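Local coordinates for protein scyllo-inositol 2-dehydrogenase (NADP(+)) IolW (Bacillus subtilis subsp. subtilis, PDB 3GDO) that catalyses the reversible NADPH-dependent reduction of scyllo-inosose to scyllo-inositol and cannot use NADH in place of NADPH, at residues B[39-44]-B[51-56]; B[201-206]-B[210-215]. One frame throughout, in Å; residues are numbered along the deposited sequence.

Contact 1 (B[39-44]-B[51-56]); sequences SRTEEV and AEVVHE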
ATOM      1  N   SER B  39      -4.680  41.477 -12.263  1.00 44.20           N
ATOM      2  CA  SER B  39      -5.278  42.701 -11.727  1.00 44.32           C
ATOM      3  C   SER B  39      -4.657  43.064 -10.370  1.00 44.93           C
ATOM      4  O   SER B  39      -5.067  44.054  -9.729  1.00 46.58           O
ATOM      5  CB  SER B  39      -6.802  42.548 -11.604  1.00 43.85           C
ATOM      6  OG  SER B  39      -7.102  41.527 -10.663  1.00 44.07           O
ATOM      7  N   ARG B  40      -3.683  42.276  -9.907  1.00 44.19           N
ATOM      8  CA  ARG B  40      -2.998  42.577  -8.653  1.00 43.13           C
ATOM      9  C   ARG B  40      -1.847  43.543  -8.855  1.00 43.63           C
ATOM     10  O   ARG B  40      -0.676  43.211  -8.587  1.00 43.51           O
ATOM     11  CB  ARG B  40      -2.513  41.302  -7.963  1.00 42.76           C
ATOM     12  CG  ARG B  40      -3.637  40.304  -7.606  1.00 41.11           C
ATOM     13  CD  ARG B  40      -3.069  38.915  -7.306  1.00 40.60           C
ATOM     14  NE  ARG B  40      -4.114  37.966  -6.915  1.00 40.82           N
ATOM     15  CZ  ARG B  40      -4.494  37.721  -5.653  1.00 37.56           C
ATOM     16  NH1 ARG B  40      -3.903  38.317  -4.627  1.00 33.34           N
ATOM     17  NH2 ARG B  40      -5.457  36.851  -5.416  1.00 36.05           N
ATOM     18  N   THR B  41      -2.192  44.751  -9.297  1.00 44.13           N
ATOM     19  CA  THR B  41      -1.200  45.784  -9.644  1.00 44.44           C
ATOM     20  C   THR B  41      -0.254  46.137  -8.495  1.00 44.31           C
ATOM     21  O   THR B  41       0.968  46.188  -8.692  1.00 43.53           O
ATOM     22  CB  THR B  41      -1.850  47.056 -10.256  1.00 44.60           C
ATOM     23  OG1 THR B  41      -2.706  46.683 -11.339  1.00 45.74           O
ATOM     24  CG2 THR B  41      -0.782  48.007 -10.806  1.00 46.42           C
ATOM     25  N   GLU B  42      -0.809  46.368  -7.304  1.00 44.13           N
ATOM     26  CA  GLU B  42       0.002  46.724  -6.140  1.00 44.60           C
ATOM     27  C   GLU B  42       0.935  45.619  -5.687  1.00 44.12           C
ATOM     28  O   GLU B  42       2.046  45.906  -5.206  1.00 43.42           O
ATOM     29  CB  GLU B  42      -0.870  47.128  -4.924  1.00 45.68           C
ATOM     30  CG  GLU B  42      -1.317  48.548  -4.859  1.00 46.71           C
ATOM     31  CD  GLU B  42      -0.178  49.557  -4.753  1.00 50.28           C
ATOM     32  OE1 GLU B  42       0.660  49.486  -3.807  1.00 50.38           O
ATOM     33  OE2 GLU B  42      -0.136  50.443  -5.626  1.00 53.70           O
ATOM     34  N   GLU B  43       0.480  44.364  -5.766  1.00 44.29           N
ATOM     35  CA  GLU B  43       1.324  43.241  -5.298  1.00 44.69           C
ATOM     36  C   GLU B  43       2.562  43.176  -6.164  1.00 44.80           C
ATOM     37  O   GLU B  43       3.664  43.064  -5.651  1.00 45.15           O
ATOM     38  CB  GLU B  43       0.634  41.872  -5.339  1.00 44.37           C
ATOM     39  CG  GLU B  43      -0.555  41.708  -4.428  1.00 45.95           C
ATOM     40  CD  GLU B  43      -1.108  40.302  -4.473  1.00 47.24           C
ATOM     41  OE1 GLU B  43      -2.334  40.159  -4.324  1.00 47.13           O
ATOM     42  OE2 GLU B  43      -0.327  39.338  -4.673  1.00 48.78           O
ATOM     43  N   VAL B  44       2.365  43.280  -7.474  1.00 45.39           N
ATOM     44  CA  VAL B  44       3.482  43.219  -8.414  1.00 46.31           C
ATOM     45  C   VAL B  44       4.442  44.396  -8.233  1.00 47.13           C
ATOM     46  O   VAL B  44       5.657  44.228  -8.336  1.00 47.17           O
ATOM     47  CB  VAL B  44       3.012  43.151  -9.874  1.00 46.25           C
ATOM     48  CG1 VAL B  44       4.214  43.228 -10.830  1.00 46.53           C
ATOM     49  CG2 VAL B  44       2.183  41.871 -10.127  1.00 45.90           C
ATOM     50  N   ALA B  51       8.736  45.086 -13.158  1.00 49.77           N
ATOM     51  CA  ALA B  51       7.835  44.387 -14.067  1.00 49.66           C
ATOM     52  C   ALA B  51       6.734  45.335 -14.522  1.00 49.34           C
ATOM     53  O   ALA B  51       6.417  46.285 -13.831  1.00 50.27           O
ATOM     54  CB  ALA B  51       7.251  43.150 -13.378  1.00 49.64           C
ATOM     55  N   GLU B  52       6.152  45.097 -15.683  1.00 48.95           N
ATOM     56  CA  GLU B  52       5.017  45.876 -16.095  1.00 48.90           C
ATOM     57  C   GLU B  52       3.762  45.005 -15.937  1.00 49.05           C
ATOM     58  O   GLU B  52       3.719  43.861 -16.426  1.00 48.20           O
ATOM     59  CB  GLU B  52       5.201  46.379 -17.535  1.00 49.03           C
ATOM     60  CG  GLU B  52       3.911  46.806 -18.272  1.00 50.41           C
ATOM     61  CD  GLU B  52       4.176  47.340 -19.678  1.00 55.02           C
ATOM     62  OE1 GLU B  52       3.209  47.552 -20.463  1.00 55.86           O
ATOM     63  OE2 GLU B  52       5.370  47.547 -20.006  1.00 57.77           O
ATOM     64  N   VAL B  53       2.746  45.534 -15.248  1.00 48.13           N
ATOM     65  CA  VAL B  53       1.463  44.850 -15.206  1.00 48.24           C
ATOM     66  C   VAL B  53       0.692  45.114 -16.487  1.00 48.79           C
ATOM     67  O   VAL B  53       0.700  46.236 -17.012  1.00 49.21           O
ATOM     68  CB  VAL B  53       0.615  45.258 -13.990  1.00 48.24           C
ATOM     69  CG1 VAL B  53      -0.665  44.439 -13.954  1.00 47.19           C
ATOM     70  CG2 VAL B  53       1.387  45.011 -12.738  1.00 48.70           C
ATOM     71  N   VAL B  54       0.037  44.077 -16.993  1.00 48.78           N
ATOM     72  CA  VAL B  54      -0.803  44.175 -18.162  1.00 49.35           C
ATOM     73  C   VAL B  54      -2.092  43.427 -17.820  1.00 50.25           C
ATOM     74  O   VAL B  54      -2.096  42.592 -16.916  1.00 50.55           O
ATOM     75  CB  VAL B  54      -0.111  43.568 -19.451  1.00 49.22           C
ATOM     76  CG1 VAL B  54       1.289  44.109 -19.621  1.00 49.56           C
ATOM     77  CG2 VAL B  54      -0.060  42.042 -19.416  1.00 48.44           C
ATOM     78  N   HIS B  55      -3.170  43.710 -18.540  1.00 51.43           N
ATOM     79  CA  HIS B  55      -4.447  43.043 -18.289  1.00 53.02           C
ATOM     80  C   HIS B  55      -4.959  42.307 -19.514  1.00 53.41           C
ATOM     81  O   HIS B  55      -5.943  41.585 -19.439  1.00 53.88           O
ATOM     82  CB  HIS B  55      -5.507  44.034 -17.723  1.00 53.66           C
ATOM     83  CG  HIS B  55      -4.952  44.967 -16.686  1.00 55.89           C
ATOM     84  ND1 HIS B  55      -4.539  44.535 -15.438  1.00 56.40           N
ATOM     85  CD2 HIS B  55      -4.674  46.295 -16.735  1.00 56.96           C
ATOM     86  CE1 HIS B  55      -4.050  45.560 -14.760  1.00 58.47           C
ATOM     87  NE2 HIS B  55      -4.120  46.638 -15.523  1.00 59.28           N
ATOM     88  N   GLU B  56      -4.285  42.469 -20.644  1.00 53.91           N
ATOM     89  CA  GLU B  56      -4.662  41.702 -21.837  1.00 54.56           C
ATOM     90  C   GLU B  56      -3.607  40.671 -22.186  1.00 53.80           C
ATOM     91  O   GLU B  56      -2.420  40.949 -22.047  1.00 52.84           O
ATOM     92  CB  GLU B  56      -4.855  42.619 -23.043  1.00 54.91           C
ATOM     93  CG  GLU B  56      -6.129  42.324 -23.779  1.00 58.61           C
ATOM     94  CD  GLU B  56      -7.329  42.321 -22.837  1.00 62.18           C
ATOM     95  OE1 GLU B  56      -7.443  43.251 -22.008  1.00 64.41           O
ATOM     96  OE2 GLU B  56      -8.149  41.383 -22.925  1.00 64.10           O
TER
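Thr41 OG1 meets two side chains of the facing segment: it lies at the edge of the His55 ring, near its plane, 3.8 Å from CE1, and 4.0 Å from CG1 of Val53. These are van der Waals contacts, and no hydrogen bond joins 39-44 to 51-56. The threonine side chain stands roughly perpendicular to that of the histidine. The histidine ring swings back toward the helix start; its ND1 lies 4.2 Å from Ser39 CA and makes a weak hydrogen bond to Thr38 O, which probably helps set the ring's rotation. With CG1 anti to the backbone N (chi1 -176°), Val53 sends one methyl to Thr41 OG1 and leaves the other, CG2, to Val44. There CG2 sits 3.8 Å from both CB and CG1 of Val44, while CG1 of Val44 reaches on to Ala51 CB at 4.0 Å. Val44 thus packs against two residues of 51-56; Ile36 and Tyr13 also pack on it. Arg40 is the N-cap of helix 41-47, its carbonyl oxygen accepting from Val44 N at 3.2 Å. Its guanidinium plays no part across the contact and lies beside Glu43, although the modelled separation is doubtfully short. The unit is a beta-alpha-beta crossover of the Rossmann domain, with 52-54 as an outermost strand of the parallel sheet. Its chemistry is graded, from apolar packing at the buried Val44 to a polar threonine-histidine rim, which implies that helix and strand are held together here by side-chain packing, while the strand's backbone bonds run to strand 31-37 and Thr38 just beyond it, and Glu59 OE2 holds the turn that follows through the amides of His55 and Glu56.

Contact 2 (B[201-206]-B[210-215]); sequences MAQREN and VDYFHL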
ATOM      1  N   MET B 201     -12.182   7.534  -6.506  1.00 36.76           N
ATOM      2  CA  MET B 201     -13.452   7.816  -5.849  1.00 37.41           C
ATOM      3  C   MET B 201     -13.391   9.038  -4.956  1.00 38.15           C
ATOM      4  O   MET B 201     -12.324   9.656  -4.726  1.00 37.65           O
ATOM      5  CB  MET B 201     -13.991   6.591  -5.046  1.00 37.65           C
ATOM      6  CG  MET B 201     -13.263   6.255  -3.681  1.00 37.51           C
ATOM      7  SD  MET B 201     -13.907   4.849  -2.659  1.00 39.90           S
ATOM      8  CE  MET B 201     -14.227   3.614  -3.811  1.00 33.79           C
ATOM      9  N   ALA B 202     -14.584   9.361  -4.463  1.00 39.47           N
ATOM     10  CA  ALA B 202     -14.834  10.351  -3.422  1.00 40.71           C
ATOM     11  C   ALA B 202     -15.254   9.596  -2.148  1.00 41.29           C
ATOM     12  O   ALA B 202     -16.360   9.076  -2.054  1.00 41.85           O
ATOM     13  CB  ALA B 202     -15.924  11.285  -3.878  1.00 40.03           C
ATOM     14  N   GLN B 203     -14.346   9.517  -1.185  1.00 42.30           N
ATOM     15  CA  GLN B 203     -14.657   9.016   0.140  1.00 42.73           C
ATOM     16  C   GLN B 203     -15.452   9.958   1.032  1.00 43.69           C
ATOM     17  O   GLN B 203     -16.232   9.508   1.862  1.00 43.63           O
ATOM     18  CB  GLN B 203     -13.370   8.672   0.877  1.00 42.25           C
ATOM     19  CG  GLN B 203     -13.081   7.218   0.847  1.00 39.45           C
ATOM     20  CD  GLN B 203     -11.777   6.858   1.520  1.00 35.52           C
ATOM     21  OE1 GLN B 203     -10.882   7.701   1.709  1.00 34.27           O
ATOM     22  NE2 GLN B 203     -11.660   5.593   1.875  1.00 32.79           N
ATOM     23  N   ARG B 204     -15.202  11.255   0.917  1.00 45.05           N
ATOM     24  CA  ARG B 204     -15.739  12.186   1.905  1.00 46.92           C
ATOM     25  C   ARG B 204     -17.251  12.357   1.770  1.00 49.02           C
ATOM     26  O   ARG B 204     -17.822  12.186   0.676  1.00 47.96           O
ATOM     27  CB  ARG B 204     -15.006  13.520   1.884  1.00 45.67           C
ATOM     28  CG  ARG B 204     -13.615  13.417   2.488  1.00 45.09           C
ATOM     29  CD  ARG B 204     -12.830  14.688   2.267  1.00 44.91           C
ATOM     30  NE  ARG B 204     -12.800  15.079   0.857  1.00 43.60           N
ATOM     31  CZ  ARG B 204     -12.303  16.227   0.409  1.00 41.76           C
ATOM     32  NH1 ARG B 204     -11.775  17.112   1.253  1.00 42.81           N
ATOM     33  NH2 ARG B 204     -12.352  16.502  -0.880  1.00 38.60           N
ATOM     34  N   GLU B 205     -17.869  12.686   2.905  1.00 51.95           N
ATOM     35  CA  GLU B 205     -19.320  12.687   3.075  1.00 55.36           C
ATOM     36  C   GLU B 205     -20.104  13.379   1.955  1.00 55.98           C
ATOM     37  O   GLU B 205     -21.023  12.779   1.369  1.00 57.40           O
ATOM     38  CB  GLU B 205     -19.707  13.275   4.441  1.00 55.53           C
ATOM     39  CG  GLU B 205     -20.924  12.566   5.051  1.00 60.61           C
ATOM     40  CD  GLU B 205     -21.797  13.501   5.906  1.00 64.85           C
ATOM     41  OE1 GLU B 205     -21.263  14.157   6.838  1.00 66.59           O
ATOM     42  OE2 GLU B 205     -23.018  13.583   5.638  1.00 65.37           O
ATOM     43  N   ASN B 206     -19.760  14.622   1.646  1.00 56.37           N
ATOM     44  CA  ASN B 206     -20.510  15.328   0.607  1.00 57.63           C
ATOM     45  C   ASN B 206     -19.705  15.610  -0.667  1.00 57.43           C
ATOM     46  O   ASN B 206     -20.031  16.526  -1.413  1.00 58.02           O
ATOM     47  CB  ASN B 206     -21.093  16.622   1.189  1.00 58.03           C
ATOM     48  CG  ASN B 206     -22.204  16.352   2.201  1.00 59.26           C
ATOM     49  OD1 ASN B 206     -21.999  16.460   3.417  1.00 60.27           O
ATOM     50  ND2 ASN B 206     -23.370  15.951   1.702  1.00 58.99           N
ATOM     51  N   VAL B 210     -12.988  13.748  -7.044  1.00 38.50           N
ATOM     52  CA  VAL B 210     -12.144  12.691  -6.558  1.00 35.32           C
ATOM     53  C   VAL B 210     -11.326  13.156  -5.354  1.00 33.77           C
ATOM     54  O   VAL B 210     -10.724  14.225  -5.374  1.00 30.78           O
ATOM     55  CB  VAL B 210     -11.186  12.230  -7.680  1.00 36.27           C
ATOM     56  CG1 VAL B 210     -10.113  11.290  -7.107  1.00 33.76           C
ATOM     57  CG2 VAL B 210     -12.020  11.584  -8.845  1.00 35.64           C
ATOM     58  N   ASP B 211     -11.280  12.317  -4.324  1.00 33.13           N
ATOM     59  CA  ASP B 211     -10.448  12.594  -3.127  1.00 32.09           C
ATOM     60  C   ASP B 211      -9.679  11.344  -2.630  1.00 31.17           C
ATOM     61  O   ASP B 211      -8.932  11.375  -1.619  1.00 30.47           O
ATOM     62  CB  ASP B 211     -11.303  13.253  -2.009  1.00 32.52           C
ATOM     63  CG  ASP B 211     -12.346  12.299  -1.402  1.00 34.68           C
ATOM     64  OD1 ASP B 211     -12.170  11.054  -1.456  1.00 34.23           O
ATOM     65  OD2 ASP B 211     -13.357  12.809  -0.836  1.00 32.50           O
ATOM     66  N   TYR B 212      -9.830  10.272  -3.394  1.00 29.60           N
ATOM     67  CA  TYR B 212      -9.173   9.011  -3.147  1.00 29.51           C
ATOM     68  C   TYR B 212      -8.774   8.352  -4.467  1.00 28.70           C
ATOM     69  O   TYR B 212      -9.584   8.245  -5.406  1.00 28.13           O
ATOM     70  CB  TYR B 212     -10.125   8.090  -2.352  1.00 28.71           C
ATOM     71  CG  TYR B 212      -9.594   6.704  -2.131  1.00 28.98           C
ATOM     72  CD1 TYR B 212      -9.036   6.333  -0.902  1.00 30.08           C
ATOM     73  CD2 TYR B 212      -9.619   5.759  -3.161  1.00 28.68           C
ATOM     74  CE1 TYR B 212      -8.523   5.038  -0.699  1.00 29.57           C
ATOM     75  CE2 TYR B 212      -9.096   4.503  -3.005  1.00 27.04           C
ATOM     76  CZ  TYR B 212      -8.535   4.145  -1.766  1.00 30.56           C
ATOM     77  OH  TYR B 212      -8.079   2.874  -1.611  1.00 28.99           O
ATOM     78  N   PHE B 213      -7.539   7.868  -4.531  1.00 28.65           N
ATOM     79  CA  PHE B 213      -7.121   7.060  -5.671  1.00 27.77           C
ATOM     80  C   PHE B 213      -6.143   5.997  -5.218  1.00 27.87           C
ATOM     81  O   PHE B 213      -5.288   6.211  -4.313  1.00 27.13           O
ATOM     82  CB  PHE B 213      -6.500   7.939  -6.799  1.00 27.73           C
ATOM     83  CG  PHE B 213      -5.239   8.645  -6.383  1.00 27.05           C
ATOM     84  CD1 PHE B 213      -3.998   7.987  -6.433  1.00 27.85           C
ATOM     85  CD2 PHE B 213      -5.279   9.943  -5.915  1.00 23.89           C
ATOM     86  CE1 PHE B 213      -2.844   8.626  -6.009  1.00 25.68           C
ATOM     87  CE2 PHE B 213      -4.139  10.573  -5.471  1.00 26.56           C
ATOM     88  CZ  PHE B 213      -2.906   9.922  -5.547  1.00 25.87           C
ATOM     89  N   HIS B 214      -6.253   4.866  -5.881  1.00 26.51           N
ATOM     90  CA  HIS B 214      -5.319   3.778  -5.718  1.00 27.44           C
ATOM     91  C   HIS B 214      -5.004   3.214  -7.123  1.00 27.73           C
ATOM     92  O   HIS B 214      -5.876   2.643  -7.777  1.00 28.20           O
ATOM     93  CB  HIS B 214      -5.963   2.676  -4.856  1.00 26.98           C
ATOM     94  CG  HIS B 214      -4.974   1.669  -4.402  1.00 29.53           C
ATOM     95  ND1 HIS B 214      -4.498   0.664  -5.233  1.00 30.47           N
ATOM     96  CD2 HIS B 214      -4.274   1.575  -3.241  1.00 29.19           C
ATOM     97  CE1 HIS B 214      -3.587  -0.037  -4.572  1.00 32.47           C
ATOM     98  NE2 HIS B 214      -3.423   0.502  -3.370  1.00 28.71           N
ATOM     99  N   LEU B 215      -3.789   3.389  -7.601  1.00 28.23           N
ATOM    100  CA  LEU B 215      -3.452   2.920  -8.946  1.00 28.62           C
ATOM    101  C   LEU B 215      -2.380   1.848  -8.900  1.00 29.35           C
ATOM    102  O   LEU B 215      -1.420   1.964  -8.137  1.00 28.88           O
ATOM    103  CB  LEU B 215      -2.899   4.089  -9.792  1.00 29.06           C
ATOM    104  CG  LEU B 215      -3.808   5.023 -10.585  1.00 28.51           C
ATOM    105  CD1 LEU B 215      -4.809   5.750  -9.671  1.00 30.47           C
ATOM    106  CD2 LEU B 215      -2.909   6.037 -11.294  1.00 29.61           C
TER
HETATM  107  O   HOH W   1     -10.348  10.324   0.780  1.00 29.27           O
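Asp211 has its CG between the backbone N and the carbonyl carbon (chi1 68°), which turns the carboxylate onto the amides of Gln203 and Arg204; Tyr212, its CG anti to the backbone N (chi1 175°), lies beside Met201, the two side chains running alongside each other in the same direction. OD1 of Asp211 accepts from Gln203 N at 2.7 Å, on its syn side. OD2 is gripped twice: Arg204 N, at 3.0 Å, uses its syn lone pair, and Arg204 NE, at 2.9 Å, comes from above the carboxylate plane in a salt bridge. The guanidinium offers its edge, and the two planes stand 71° apart. An alanine in place of Asp211 would probably leave both amides and the NE of Arg204 without their acceptor and let the turn after Met201 move more freely. The backbone forms a classic beta bulge: Met201 O accepts from Asp211 N and Tyr212 N, each at 2.9 Å, from opposite faces of its plane, and Met201 N donates to Tyr212 O at 2.9 Å. Met201 CG rests 3.7 Å from Tyr212 CD2, and its sulfur approaches the ring obliquely, a Met-aromatic contact. The amide of Gln203 brings OE1 to 3.5 Å from Tyr212 CD1; a water bridges OE1 and Asp211 OD1, while NE2 donates to Lys221 O of the second subunit. Arg204 NH1 donates to Arg157 O; NH2 lies close to the like charge of Arg155, and Asp211 probably helps offset that of Arg204. The bulge marks where strands 195-201 and 212-219 part into their connecting loop. Strand 222-228 pairs with 212-219 on its other side, helix 174-190 packs against Val210, Phe213 and Leu215, and the second subunit meets Met201, Gln203 and Tyr212.

From the N terminus the chain begins the parallel Rossmann sheet. There contact 1 closes the loop from helix 41-47 back to strand 52-54, completing a crossover at one of the sheet's outermost strands. The chain then runs through the rest of that domain and into the C-terminal alpha/beta domain, where contact 2 closes a shorter loop between two antiparallel neighbours, 195-201 and 212-219. The two closures lie in series, neither nested nor crossed. The centres of contacts 1 and 2 are about 38 Å apart. Their nearest atoms are about 22 Å apart, so they do not touch. Contact 1 belongs to the surface of one domain, whereas contact 2 lies beside the second subunit.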